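Amino Transferase (Eubacterium rectale, PDB 3ELE) probably transfers amino groups between substrates with the help of pyridoxal-5'-phosphate, as a class I and II aminotransferase. Local coordinates at residues F22-K27 with K351-D356; G71-Q76 with L291-I296; A108-S113 with L283-A288; K339-E342 with A347-E350. All blocks are in the same frame, centred on the assembly; numbering follows the deposited sequence.

Interaction 1: residues F22-K27 with K351-D356; sequences FEYGKK and KAKEED. With EDO (1,2-ethanediol), chain G.
One face of the Y24 phenol ring carries the end of K353. CE lies 3.7 Å above the ring plane, displaced toward the rim on the CD2-CE2 side, and makes a CH-pi contact. NZ goes further in over the same face and ends 4.6 Å from the ring centroid, 8° off the normal, so its charge sits almost squarely above the pi cloud in a cation-pi pair. CG of K353 reaches the ring as well, 3.8 Å from Y24 CE2, because the chain runs extended across it. At the far end of the ring, Y24 OH donates to water 1 at 2.7 Å, and O2 of an ethanediol, probably from the crystallisation liquor, lies close by. Y24 reaches this place with CG anti to its backbone N (chi1 173°), aimed from helix 17-32 at the end of helix 345-353. The water passes the grip on by donating to K353 O and, at 2.7 Å, to D356 OD1, an oxygen that also pairs with R28. Cutting Y24 back to an alanine would probably leave K353 NZ without its aromatic face and take from water 1 the donor that links it to helix 17-32. The contact lies at the surface, with water 1 bridging the two segments where no direct hydrogen bond joins them. D356, with positive phi, is the C-prime residue of a Schellman motif: its N returns to K353 O at 3.1 Å and the next backbone N to A352 O, ending helix 345-353 where Y24 of helix 17-32 meets it.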
loop_
_atom_site.group_PDB
_atom_site.type_symbol
_atom_site.label_atom_id
_atom_site.label_comp_id
_atom_site.label_asym_id
_atom_site.label_seq_id
_atom_site.Cartn_x
_atom_site.Cartn_y
_atom_site.Cartn_z
ATOM N N PHE A 22 -14.675 -10.440 18.382
ATOM C CA PHE A 22 -13.376 -11.085 18.674
ATOM C C PHE A 22 -12.789 -10.662 20.036
ATOM O O PHE A 22 -12.359 -11.523 20.818
ATOM C CB PHE A 22 -12.345 -10.853 17.559
ATOM C CG PHE A 22 -10.981 -11.391 17.893
ATOM C CD1 PHE A 22 -10.739 -12.765 17.845
ATOM C CD2 PHE A 22 -9.952 -10.535 18.323
ATOM C CE1 PHE A 22 -9.472 -13.294 18.188
ATOM C CE2 PHE A 22 -8.681 -11.045 18.668
ATOM C CZ PHE A 22 -8.443 -12.434 18.602
ATOM N N GLU A 23 -12.759 -9.351 20.295
ATOM C CA GLU A 23 -12.272 -8.799 21.580
ATOM C C GLU A 23 -13.187 -9.183 22.743
ATOM O O GLU A 23 -12.698 -9.438 23.848
ATOM C CB GLU A 23 -12.116 -7.273 21.514
ATOM C CG GLU A 23 -11.081 -6.782 20.484
ATOM C CD GLU A 23 -9.650 -7.216 20.793
ATOM O OE1 GLU A 23 -9.226 -7.113 21.978
ATOM O OE2 GLU A 23 -8.948 -7.648 19.844
ATOM N N TYR A 24 -14.506 -9.211 22.505
ATOM C CA TYR A 24 -15.471 -9.721 23.501
ATOM C C TYR A 24 -15.123 -11.158 23.945
ATOM O O TYR A 24 -15.208 -11.473 25.140
ATOM C CB TYR A 24 -16.912 -9.641 22.969
ATOM C CG TYR A 24 -17.957 -10.292 23.846
ATOM C CD1 TYR A 24 -18.462 -9.628 24.961
ATOM C CD2 TYR A 24 -18.454 -11.574 23.553
ATOM C CE1 TYR A 24 -19.431 -10.218 25.782
ATOM C CE2 TYR A 24 -19.423 -12.182 24.368
ATOM C CZ TYR A 24 -19.909 -11.498 25.482
ATOM O OH TYR A 24 -20.862 -12.055 26.293
ATOM N N GLY A 25 -14.731 -12.014 22.995
ATOM C CA GLY A 25 -14.319 -13.399 23.303
ATOM C C GLY A 25 -13.091 -13.507 24.208
ATOM O O GLY A 25 -13.021 -14.405 25.054
ATOM N N LYS A 26 -12.123 -12.605 24.017
ATOM C CA LYS A 26 -10.926 -12.540 24.872
ATOM C C LYS A 26 -11.297 -12.148 26.299
ATOM O O LYS A 26 -10.742 -12.712 27.248
ATOM C CB LYS A 26 -9.868 -11.584 24.318
ATOM C CG LYS A 26 -9.287 -12.023 22.979
ATOM C CD LYS A 26 -7.944 -11.350 22.675
ATOM C CE LYS A 26 -8.073 -9.843 22.536
ATOM N NZ LYS A 26 -6.805 -9.125 22.159
ATOM N N LYS A 27 -12.236 -11.201 26.434
ATOM C CA LYS A 27 -12.772 -10.771 27.742
ATOM C C LYS A 27 -13.529 -11.918 28.406
ATOM O O LYS A 27 -13.418 -12.118 29.612
ATOM C CB LYS A 27 -13.661 -9.514 27.612
ATOM C CG LYS A 27 -12.876 -8.262 27.208
ATOM C CD LYS A 27 -13.727 -6.970 27.076
ATOM C CE LYS A 27 -14.665 -7.017 25.876
ATOM N NZ LYS A 27 -15.314 -5.712 25.533
ATOM N N LYS A 351 -28.592 -14.880 21.171
ATOM C CA LYS A 351 -28.890 -16.154 21.847
ATOM C C LYS A 351 -27.674 -17.107 21.834
ATOM O O LYS A 351 -27.406 -17.788 22.823
ATOM C CB LYS A 351 -30.122 -16.836 21.241
ATOM C CG LYS A 351 -31.452 -16.107 21.477
ATOM C CD LYS A 351 -31.838 -16.122 22.933
ATOM C CE LYS A 351 -33.226 -15.556 23.193
ATOM N NZ LYS A 351 -33.510 -15.624 24.672
ATOM N N ALA A 352 -26.946 -17.134 20.715
ATOM C CA ALA A 352 -25.697 -17.897 20.596
ATOM C C ALA A 352 -24.711 -17.375 21.635
ATOM O O ALA A 352 -24.126 -18.157 22.374
ATOM C CB ALA A 352 -25.107 -17.749 19.192
ATOM N N LYS A 353 -24.599 -16.039 21.708
ATOM C CA LYS A 353 -23.718 -15.332 22.671
ATOM C C LYS A 353 -23.973 -15.757 24.134
ATOM O O LYS A 353 -23.027 -15.820 24.916
ATOM C CB LYS A 353 -23.852 -13.801 22.529
ATOM C CG LYS A 353 -22.560 -13.057 22.401
ATOM C CD LYS A 353 -22.843 -11.578 22.235
ATOM C CE LYS A 353 -21.677 -10.824 21.662
ATOM N NZ LYS A 353 -22.001 -9.368 21.532
ATOM N N GLU A 354 -25.226 -16.089 24.486
ATOM C CA GLU A 354 -25.571 -16.585 25.841
ATOM C C GLU A 354 -24.833 -17.876 26.247
ATOM O O GLU A 354 -24.754 -18.174 27.450
ATOM C CB GLU A 354 -27.083 -16.857 26.006
ATOM C CG GLU A 354 -28.032 -15.671 25.812
ATOM C CD GLU A 354 -29.518 -16.021 26.059
ATOM O OE1 GLU A 354 -29.901 -17.212 26.040
ATOM O OE2 GLU A 354 -30.320 -15.085 26.272
ATOM N N GLU A 355 -24.371 -18.662 25.267
ATOM C CA GLU A 355 -23.617 -19.909 25.500
ATOM C C GLU A 355 -22.173 -19.804 25.000
ATOM O O GLU A 355 -21.516 -20.826 24.756
ATOM C CB GLU A 355 -24.324 -21.099 24.814
ATOM C CG GLU A 355 -25.826 -21.228 25.113
ATOM C CD GLU A 355 -26.146 -21.258 26.600
ATOM O OE1 GLU A 355 -25.362 -21.859 27.366
ATOM O OE2 GLU A 355 -27.187 -20.685 26.997
ATOM N N ASP A 356 -21.688 -18.563 24.868
ATOM C CA ASP A 356 -20.330 -18.239 24.424
ATOM C C ASP A 356 -19.931 -18.744 23.031
ATOM O O ASP A 356 -18.751 -19.021 22.775
ATOM C CB ASP A 356 -19.309 -18.619 25.516
ATOM C CG ASP A 356 -19.418 -17.738 26.741
ATOM O OD1 ASP A 356 -19.198 -16.514 26.588
ATOM O OD2 ASP A 356 -19.665 -18.272 27.849
HETATM C C1 EDO G . -23.283 -15.799 29.009
HETATM O O1 EDO G . -24.450 -16.350 29.627
HETATM C C2 EDO G . -22.895 -14.515 29.719
HETATM O O2 EDO G . -22.242 -13.647 28.792
HETATM O O HOH W 1 -20.987 -14.702 25.825
#

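Interaction 2: residues G71-Q76 with L291-I296; sequences GYTSAQ and LFQKMI. With PLP (pyridoxal-5'-phosphate), chain H.
T73 meets the amide of Q293, the two side chains coming from opposite directions. Starting at T73 CB, the nearest atom across is Q293 NE2 at 3.6 Å. The gamma oxygen then closes in: Q293 NE2 donates to T73 OG1 at 2.8 Å, with an N-H...O angle of 141° and the oxygen tilted 24° out of the amide plane. OG1 takes the crowded position between backbone N and carbonyl carbon (chi1 62°), where it also donates to S74 O at 3.0 Å. The methyl branch, CG2, rests 3.4 Å from the same NE2 and looks across to K294 NZ at 4.1 Å. Q293 is held at both ends of its amide, NE2 also giving a bond to A288 O and OE1 accepting from D78 N, which leaves little doubt about its flip. K294 has D78 as its salt-bridge partner and reaches the loop through water 2, which accepts from K294 NZ and lies 2.9 Å from G71 O. Next to T73, Y72 points the other way and donates through OH to O2P of the cofactor held by the second subunit, at 2.6 Å. A tyrosine crossing to the neighbour's phosphate marks the shared active site of dimeric fold-type I aminotransferases.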
loop_
_atom_site.group_PDB
_atom_site.type_symbol
_atom_site.label_atom_id
_atom_site.label_comp_id
_atom_site.label_asym_id
_atom_site.label_seq_id
_atom_site.Cartn_x
_atom_site.Cartn_y
_atom_site.Cartn_z
ATOM N N GLY A 71 16.149 -3.345 -2.331
ATOM C CA GLY A 71 15.931 -2.169 -3.165
ATOM C C GLY A 71 14.565 -2.098 -3.795
ATOM O O GLY A 71 13.832 -3.083 -3.797
ATOM N N TYR A 72 14.222 -0.935 -4.337
ATOM C CA TYR A 72 12.970 -0.782 -5.086
ATOM C C TYR A 72 13.004 -1.715 -6.304
ATOM O O TYR A 72 14.050 -1.865 -6.944
ATOM C CB TYR A 72 12.783 0.629 -5.683
ATOM C CG TYR A 72 12.680 1.788 -4.728
ATOM C CD1 TYR A 72 11.578 1.919 -3.890
ATOM C CD2 TYR A 72 13.654 2.798 -4.705
ATOM C CE1 TYR A 72 11.452 3.007 -3.006
ATOM C CE2 TYR A 72 13.539 3.906 -3.819
ATOM C CZ TYR A 72 12.416 3.992 -2.975
ATOM O OH TYR A 72 12.254 5.048 -2.107
ATOM N N THR A 73 11.877 -2.360 -6.580
ATOM C CA THR A 73 11.685 -3.098 -7.820
ATOM C C THR A 73 11.027 -2.016 -8.724
ATOM O O THR A 73 10.778 -0.894 -8.281
ATOM C CB THR A 73 10.728 -4.306 -7.626
ATOM O OG1 THR A 73 9.425 -3.859 -7.230
ATOM C CG2 THR A 73 11.261 -5.276 -6.556
ATOM N N SER A 74 10.738 -2.347 -9.978
ATOM C CA SER A 74 9.926 -1.453 -10.825
ATOM C C SER A 74 8.523 -1.340 -10.176
ATOM O O SER A 74 8.157 -2.157 -9.288
ATOM C CB SER A 74 9.791 -2.036 -12.231
ATOM O OG SER A 74 9.141 -3.307 -12.163
ATOM N N ALA A 75 7.743 -0.351 -10.609
ATOM C CA ALA A 75 6.372 -0.144 -10.096
ATOM C C ALA A 75 5.495 -1.408 -10.169
ATOM O O ALA A 75 4.810 -1.757 -9.196
ATOM C CB ALA A 75 5.689 0.996 -10.846
ATOM N N GLN A 76 5.556 -2.076 -11.321
ATOM C CA GLN A 76 4.788 -3.282 -11.594
ATOM C C GLN A 76 5.345 -4.558 -10.990
ATOM O O GLN A 76 4.646 -5.550 -10.998
ATOM C CB GLN A 76 4.538 -3.482 -13.109
ATOM C CG GLN A 76 5.752 -3.795 -14.029
ATOM C CD GLN A 76 6.455 -2.559 -14.584
ATOM O OE1 GLN A 76 6.633 -1.558 -13.891
ATOM N NE2 GLN A 76 6.884 -2.646 -15.825
ATOM N N LEU A 291 11.435 -8.336 -0.786
ATOM C CA LEU A 291 11.795 -9.641 -0.177
ATOM C C LEU A 291 10.771 -10.706 -0.584
ATOM O O LEU A 291 11.149 -11.814 -0.998
ATOM C CB LEU A 291 11.894 -9.539 1.361
ATOM C CG LEU A 291 12.015 -10.827 2.182
ATOM C CD1 LEU A 291 13.252 -11.547 1.745
ATOM C CD2 LEU A 291 12.042 -10.544 3.679
ATOM N N PHE A 292 9.486 -10.333 -0.502
ATOM C CA PHE A 292 8.367 -11.236 -0.837
ATOM C C PHE A 292 8.215 -11.474 -2.338
ATOM O O PHE A 292 7.891 -12.587 -2.727
ATOM C CB PHE A 292 7.074 -10.819 -0.129
ATOM C CG PHE A 292 7.221 -10.787 1.371
ATOM C CD1 PHE A 292 7.485 -11.957 2.082
ATOM C CD2 PHE A 292 7.147 -9.604 2.081
ATOM C CE1 PHE A 292 7.665 -11.920 3.472
ATOM C CE2 PHE A 292 7.317 -9.568 3.470
ATOM C CZ PHE A 292 7.581 -10.709 4.152
ATOM N N GLN A 293 8.479 -10.470 -3.176
ATOM C CA GLN A 293 8.499 -10.682 -4.637
ATOM C C GLN A 293 9.525 -11.738 -5.031
ATOM O O GLN A 293 9.212 -12.641 -5.801
ATOM C CB GLN A 293 8.823 -9.408 -5.418
ATOM C CG GLN A 293 7.761 -8.316 -5.361
ATOM C CD GLN A 293 7.996 -7.241 -6.410
ATOM O OE1 GLN A 293 8.192 -7.559 -7.580
ATOM N NE2 GLN A 293 7.951 -5.964 -6.003
ATOM N N LYS A 294 10.739 -11.620 -4.479
ATOM C CA LYS A 294 11.829 -12.552 -4.769
ATOM C C LYS A 294 11.532 -13.951 -4.212
ATOM O O LYS A 294 11.829 -14.948 -4.868
ATOM C CB LYS A 294 13.189 -11.982 -4.327
ATOM C CG LYS A 294 13.500 -10.636 -5.049
ATOM C CD LYS A 294 14.875 -10.099 -4.758
ATOM C CE LYS A 294 14.970 -8.582 -4.916
ATOM N NZ LYS A 294 14.354 -8.004 -6.147
HETATM N N MSE A 295 10.904 -14.004 -3.035
HETATM C CA MSE A 295 10.512 -15.275 -2.396
HETATM C C MSE A 295 9.446 -16.033 -3.212
HETATM O O MSE A 295 9.515 -17.264 -3.331
HETATM C CB MSE A 295 10.041 -15.020 -0.944
HETATM C CG MSE A 295 9.447 -16.214 -0.178
HETATM SE SE MSE A 295 7.562 -16.594 -0.525
HETATM C CE MSE A 295 6.770 -14.964 0.084
ATOM N N ILE A 296 8.456 -15.304 -3.740
ATOM C CA ILE A 296 7.344 -15.885 -4.538
ATOM C C ILE A 296 7.820 -16.666 -5.788
ATOM O O ILE A 296 7.156 -17.629 -6.199
ATOM C CB ILE A 296 6.215 -14.799 -4.874
ATOM C CG1 ILE A 296 5.092 -14.808 -3.820
ATOM C CG2 ILE A 296 5.531 -15.021 -6.206
ATOM C CD1 ILE A 296 5.347 -13.961 -2.674
HETATM N N1 PLP H . 10.091 11.922 0.162
HETATM C C2 PLP H . 11.244 12.273 -0.544
HETATM C C2A PLP H . 11.723 13.678 -0.474
HETATM C C3 PLP H . 11.940 11.300 -1.279
HETATM O O3 PLP H . 13.086 11.638 -1.944
HETATM C C4 PLP H . 11.452 9.971 -1.315
HETATM C C4A PLP H . 12.177 8.965 -2.183
HETATM O O4A PLP H . 11.684 8.612 -3.259
HETATM C C5 PLP H . 10.271 9.646 -0.581
HETATM C C6 PLP H . 9.585 10.637 0.150
HETATM C C5A PLP H . 9.664 8.264 -0.585
HETATM O O4P PLP H . 10.245 7.353 0.316
HETATM P P PLP H . 9.529 5.899 0.451
HETATM O O1P PLP H . 9.718 5.350 1.841
HETATM O O2P PLP H . 10.176 4.990 -0.548
HETATM O O3P PLP H . 8.068 6.002 0.126
HETATM O O HOH W 2 14.989 -4.958 -5.621
#

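Interaction 3: residues A108-S113 with L283-A288; sequences AAASLS and LGYVCA. With PLP (pyridoxal-5'-phosphate), chain E.
Y285 brings its hydroxyl end against A110 on the helix whose N-terminus binds the cofactor phosphate, as in fold-type I PLP enzymes. Van der Waals contacts come first. Y285 OH lies 3.4 Å from A110 CA, and in an apolar contact CZ is 3.6 Å from A110 CB, the methyl approaching the ring obliquely. One turn on, S113 CB meets L283 CD1 at 4.0 Å, while the CB of L283 lies over one face of the Y285 ring, within the same loop. Polar bonds leave the pair on other sides: Y285 OH has a weak bond to L283 O of the second subunit, and the reverse bond is made from there, so this buried loop belongs to the dimer interface. Trimming Y285 to an alanine is likely to open a gap beside A110 and strip L283 O of the second subunit of its weak donor. Two bonds to phosphate come from the start of helix 108-119, A108 N to O1P at 2.7 Å and A109 N to O3P at 3.1 Å; the helix end would probably help stabilise the anion. Within the helix, A109 O is gripped twice, by S113 N at 3.1 Å and by S113 OG at 2.7 Å, from opposite faces of its carbonyl plane.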
loop_
_atom_site.group_PDB
_atom_site.type_symbol
_atom_site.label_atom_id
_atom_site.label_comp_id
_atom_site.label_asym_id
_atom_site.label_seq_id
_atom_site.Cartn_x
_atom_site.Cartn_y
_atom_site.Cartn_z
ATOM N N ALA A 108 -4.569 -8.354 -1.770
ATOM C CA ALA A 108 -5.834 -8.286 -2.476
ATOM C C ALA A 108 -6.576 -6.968 -2.284
ATOM O O ALA A 108 -7.225 -6.531 -3.205
ATOM C CB ALA A 108 -6.734 -9.456 -2.083
ATOM N N ALA A 109 -6.499 -6.352 -1.098
ATOM C CA ALA A 109 -7.131 -5.029 -0.866
ATOM C C ALA A 109 -6.532 -3.974 -1.782
ATOM O O ALA A 109 -7.234 -3.081 -2.228
ATOM C CB ALA A 109 -6.990 -4.587 0.578
ATOM N N ALA A 110 -5.223 -4.067 -2.026
ATOM C CA ALA A 110 -4.535 -3.162 -2.940
ATOM C C ALA A 110 -4.948 -3.468 -4.397
ATOM O O ALA A 110 -5.186 -2.554 -5.162
ATOM C CB ALA A 110 -3.030 -3.256 -2.760
ATOM N N SER A 111 -5.074 -4.748 -4.747
ATOM C CA SER A 111 -5.465 -5.175 -6.099
ATOM C C SER A 111 -6.865 -4.670 -6.441
ATOM O O SER A 111 -7.078 -4.088 -7.503
ATOM C CB SER A 111 -5.404 -6.713 -6.240
ATOM O OG SER A 111 -4.083 -7.223 -6.099
ATOM N N LEU A 112 -7.803 -4.869 -5.522
ATOM C CA LEU A 112 -9.207 -4.398 -5.697
ATOM C C LEU A 112 -9.272 -2.883 -5.810
ATOM O O LEU A 112 -9.904 -2.366 -6.743
ATOM C CB LEU A 112 -10.085 -4.888 -4.541
ATOM C CG LEU A 112 -10.302 -6.410 -4.498
ATOM C CD1 LEU A 112 -10.867 -6.847 -3.155
ATOM C CD2 LEU A 112 -11.189 -6.874 -5.651
ATOM N N SER A 113 -8.565 -2.184 -4.906
ATOM C CA SER A 113 -8.515 -0.712 -4.900
ATOM C C SER A 113 -8.034 -0.177 -6.253
ATOM O O SER A 113 -8.696 0.698 -6.847
ATOM C CB SER A 113 -7.638 -0.193 -3.751
ATOM O OG SER A 113 -8.198 -0.537 -2.489
ATOM N N LEU A 283 -2.577 5.770 -5.467
ATOM C CA LEU A 283 -2.898 5.217 -4.139
ATOM C C LEU A 283 -1.706 5.207 -3.193
ATOM O O LEU A 283 -1.837 4.736 -2.076
ATOM C CB LEU A 283 -3.480 3.801 -4.291
ATOM C CG LEU A 283 -4.882 3.736 -4.927
ATOM C CD1 LEU A 283 -5.155 2.352 -5.494
ATOM C CD2 LEU A 283 -5.955 4.103 -3.913
ATOM N N GLY A 284 -0.559 5.717 -3.639
ATOM C CA GLY A 284 0.657 5.793 -2.845
ATOM C C GLY A 284 1.513 4.543 -2.868
ATOM O O GLY A 284 2.367 4.402 -2.002
ATOM N N TYR A 285 1.297 3.649 -3.841
ATOM C CA TYR A 285 2.054 2.392 -3.928
ATOM C C TYR A 285 3.286 2.647 -4.776
ATOM O O TYR A 285 3.180 3.301 -5.811
ATOM C CB TYR A 285 1.248 1.238 -4.553
ATOM C CG TYR A 285 -0.136 0.971 -4.012
ATOM C CD1 TYR A 285 -0.454 1.170 -2.672
ATOM C CD2 TYR A 285 -1.126 0.413 -4.829
ATOM C CE1 TYR A 285 -1.749 0.868 -2.174
ATOM C CE2 TYR A 285 -2.417 0.112 -4.319
ATOM C CZ TYR A 285 -2.701 0.356 -2.977
ATOM O OH TYR A 285 -3.915 0.091 -2.386
ATOM N N VAL A 286 4.446 2.164 -4.325
ATOM C CA VAL A 286 5.710 2.327 -5.076
ATOM C C VAL A 286 6.104 0.970 -5.676
ATOM O O VAL A 286 6.465 0.891 -6.855
ATOM C CB VAL A 286 6.796 2.958 -4.220
ATOM C CG1 VAL A 286 8.127 3.033 -4.967
ATOM C CG2 VAL A 286 6.341 4.332 -3.772
ATOM N N CYS A 287 6.048 -0.076 -4.858
ATOM C CA CYS A 287 6.216 -1.452 -5.321
ATOM C C CYS A 287 5.822 -2.428 -4.214
ATOM O O CYS A 287 5.812 -2.040 -3.045
ATOM C CB CYS A 287 7.664 -1.740 -5.738
ATOM S SG CYS A 287 8.929 -1.689 -4.436
ATOM N N ALA A 288 5.528 -3.681 -4.583
ATOM C CA ALA A 288 5.247 -4.738 -3.609
ATOM C C ALA A 288 6.530 -5.010 -2.848
ATOM O O ALA A 288 7.614 -4.752 -3.395
ATOM C CB ALA A 288 4.762 -6.009 -4.293
HETATM N N1 PLP E . -11.263 -10.686 -0.566
HETATM C C2 PLP E . -11.968 -11.521 0.304
HETATM C C2A PLP E . -13.249 -12.139 -0.155
HETATM C C3 PLP E . -11.459 -11.802 1.589
HETATM O O3 PLP E . -12.137 -12.637 2.444
HETATM C C4 PLP E . -10.251 -11.207 2.023
HETATM C C4A PLP E . -10.017 -11.193 3.523
HETATM O O4A PLP E . -10.488 -10.288 4.212
HETATM C C5 PLP E . -9.549 -10.358 1.114
HETATM C C6 PLP E . -10.069 -10.101 -0.179
HETATM C C5A PLP E . -8.266 -9.643 1.482
HETATM O O4P PLP E . -7.114 -10.361 1.166
HETATM P P PLP E . -5.698 -9.624 1.388
HETATM O O1P PLP E . -4.723 -10.072 0.337
HETATM O O2P PLP E . -5.126 -10.052 2.709
HETATM O O3P PLP E . -5.826 -8.137 1.355
#

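Interaction 4: residues K339-E342 with A347-E350; sequences KALE and AFCE
F348 lays one face of its ring over the backbone of A340 and L341, where strand 335-339 gives way to helix 345-353 in a strand-loop-helix connection of the small domain. A340 CA stands 4.1 Å from the ring centroid, 25° off the normal, in a CH-pi contact. The peptide N of L341 lies over the same face, 3.8 Å above the plane and likewise displaced toward the rim. Two side chains finish the embrace: the methyl of A340 touches F348 CD2 at 3.6 Å on one side of the ring, and L341 CG meets F348 CE1 at 3.6 Å on the other. What carries the ring across is its first torsion, with CG anti to the backbone N (chi1 174°), which swings it off the helix and onto the loop. Around this pair, I392 of helix 379-396, V371 of the neighbouring strand, I359 and Y325 also pack on F348, so the aromatic group joins the first turn of the helix to the sheet and to the C-terminal helix. E342 completes the contact at the start of the helix. Its chain runs out extended, CG passing 4.1 Å from F348 CB, and its OE2 is hydrogen-bonded to Y396 OH. Past that, the carboxylate straddles the A347 methyl, with OE1 and OE2 each 3.7 Å from A347 CB.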
loop_
_atom_site.group_PDB
_atom_site.type_symbol
_atom_site.label_atom_id
_atom_site.label_comp_id
_atom_site.label_asym_id
_atom_site.label_seq_id
_atom_site.Cartn_x
_atom_site.Cartn_y
_atom_site.Cartn_z
ATOM N N LYS A 339 -28.200 -21.317 8.375
ATOM C CA LYS A 339 -29.451 -20.598 8.541
ATOM C C LYS A 339 -29.741 -20.365 10.037
ATOM O O LYS A 339 -29.625 -21.292 10.844
ATOM C CB LYS A 339 -30.654 -21.283 7.856
ATOM C CG LYS A 339 -31.799 -20.268 7.841
ATOM C CD LYS A 339 -32.963 -20.417 6.945
ATOM C CE LYS A 339 -33.673 -18.998 6.868
ATOM N NZ LYS A 339 -33.619 -18.127 8.155
ATOM N N ALA A 340 -30.102 -19.125 10.388
ATOM C CA ALA A 340 -30.474 -18.778 11.772
ATOM C C ALA A 340 -31.784 -19.490 12.155
ATOM O O ALA A 340 -32.600 -19.812 11.282
ATOM C CB ALA A 340 -30.636 -17.274 11.927
ATOM N N LEU A 341 -31.976 -19.735 13.448
ATOM C CA LEU A 341 -33.181 -20.422 13.940
ATOM C C LEU A 341 -34.418 -19.519 13.959
ATOM O O LEU A 341 -35.522 -20.002 14.177
ATOM C CB LEU A 341 -32.918 -21.086 15.286
ATOM C CG LEU A 341 -31.731 -22.067 15.259
ATOM C CD1 LEU A 341 -31.565 -22.700 16.605
ATOM C CD2 LEU A 341 -31.875 -23.147 14.187
ATOM N N GLU A 342 -34.215 -18.215 13.760
ATOM C CA GLU A 342 -35.297 -17.243 13.555
ATOM C C GLU A 342 -34.865 -16.314 12.423
ATOM O O GLU A 342 -33.682 -16.283 12.073
ATOM C CB GLU A 342 -35.620 -16.475 14.840
ATOM C CG GLU A 342 -34.430 -15.829 15.533
ATOM C CD GLU A 342 -34.853 -14.937 16.679
ATOM O OE1 GLU A 342 -35.598 -13.968 16.418
ATOM O OE2 GLU A 342 -34.419 -15.176 17.826
ATOM N N ALA A 347 -30.747 -11.226 16.587
ATOM C CA ALA A 347 -31.382 -11.791 17.775
ATOM C C ALA A 347 -30.887 -13.224 18.005
ATOM O O ALA A 347 -30.626 -13.617 19.149
ATOM C CB ALA A 347 -32.900 -11.755 17.642
ATOM N N PHE A 348 -30.742 -13.993 16.922
ATOM C CA PHE A 348 -30.159 -15.342 16.993
ATOM C C PHE A 348 -28.686 -15.330 17.458
ATOM O O PHE A 348 -28.310 -16.170 18.280
ATOM C CB PHE A 348 -30.302 -16.085 15.661
ATOM C CG PHE A 348 -29.588 -17.416 15.626
ATOM C CD1 PHE A 348 -30.016 -18.462 16.429
ATOM C CD2 PHE A 348 -28.493 -17.622 14.785
ATOM C CE1 PHE A 348 -29.343 -19.709 16.417
ATOM C CE2 PHE A 348 -27.837 -18.855 14.747
ATOM C CZ PHE A 348 -28.264 -19.899 15.568
ATOM N N CYS A 349 -27.877 -14.396 16.941
ATOM C CA CYS A 349 -26.466 -14.269 17.363
ATOM C C CYS A 349 -26.325 -13.881 18.831
ATOM O O CYS A 349 -25.326 -14.254 19.442
ATOM C CB CYS A 349 -25.672 -13.311 16.480
ATOM S SG CYS A 349 -25.432 -14.004 14.882
ATOM N N GLU A 350 -27.298 -13.128 19.367
ATOM C CA GLU A 350 -27.365 -12.798 20.796
ATOM C C GLU A 350 -27.655 -14.038 21.627
ATOM O O GLU A 350 -27.041 -14.209 22.671
ATOM C CB GLU A 350 -28.412 -11.707 21.118
ATOM C CG GLU A 350 -28.023 -10.282 20.691
ATOM C CD GLU A 350 -26.818 -9.707 21.449
ATOM O OE1 GLU A 350 -26.428 -10.239 22.520
ATOM O OE2 GLU A 350 -26.257 -8.702 20.974
#

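Interactions 1 and 4 share helix 345-353, with centres 14 Å apart: interaction 4, partly buried, packs the helix near its start on the preceding loop with an aromatic ring, while interaction 1 ties its C-terminal end to helix 17-32 at the surface by cation-pi contact and water. Interactions 2 and 3 belong to the dimer interface and active site, and touch each other where T73 packs on C287. Interaction 3 is buried, with no hydrogen bond across its segments, whereas interaction 2 is partly buried and rests on one amide-hydroxyl bond. Each places a phosphate ligand, for different subunits. Interactions 2 and 4 lie on opposite sides of the chain's centre.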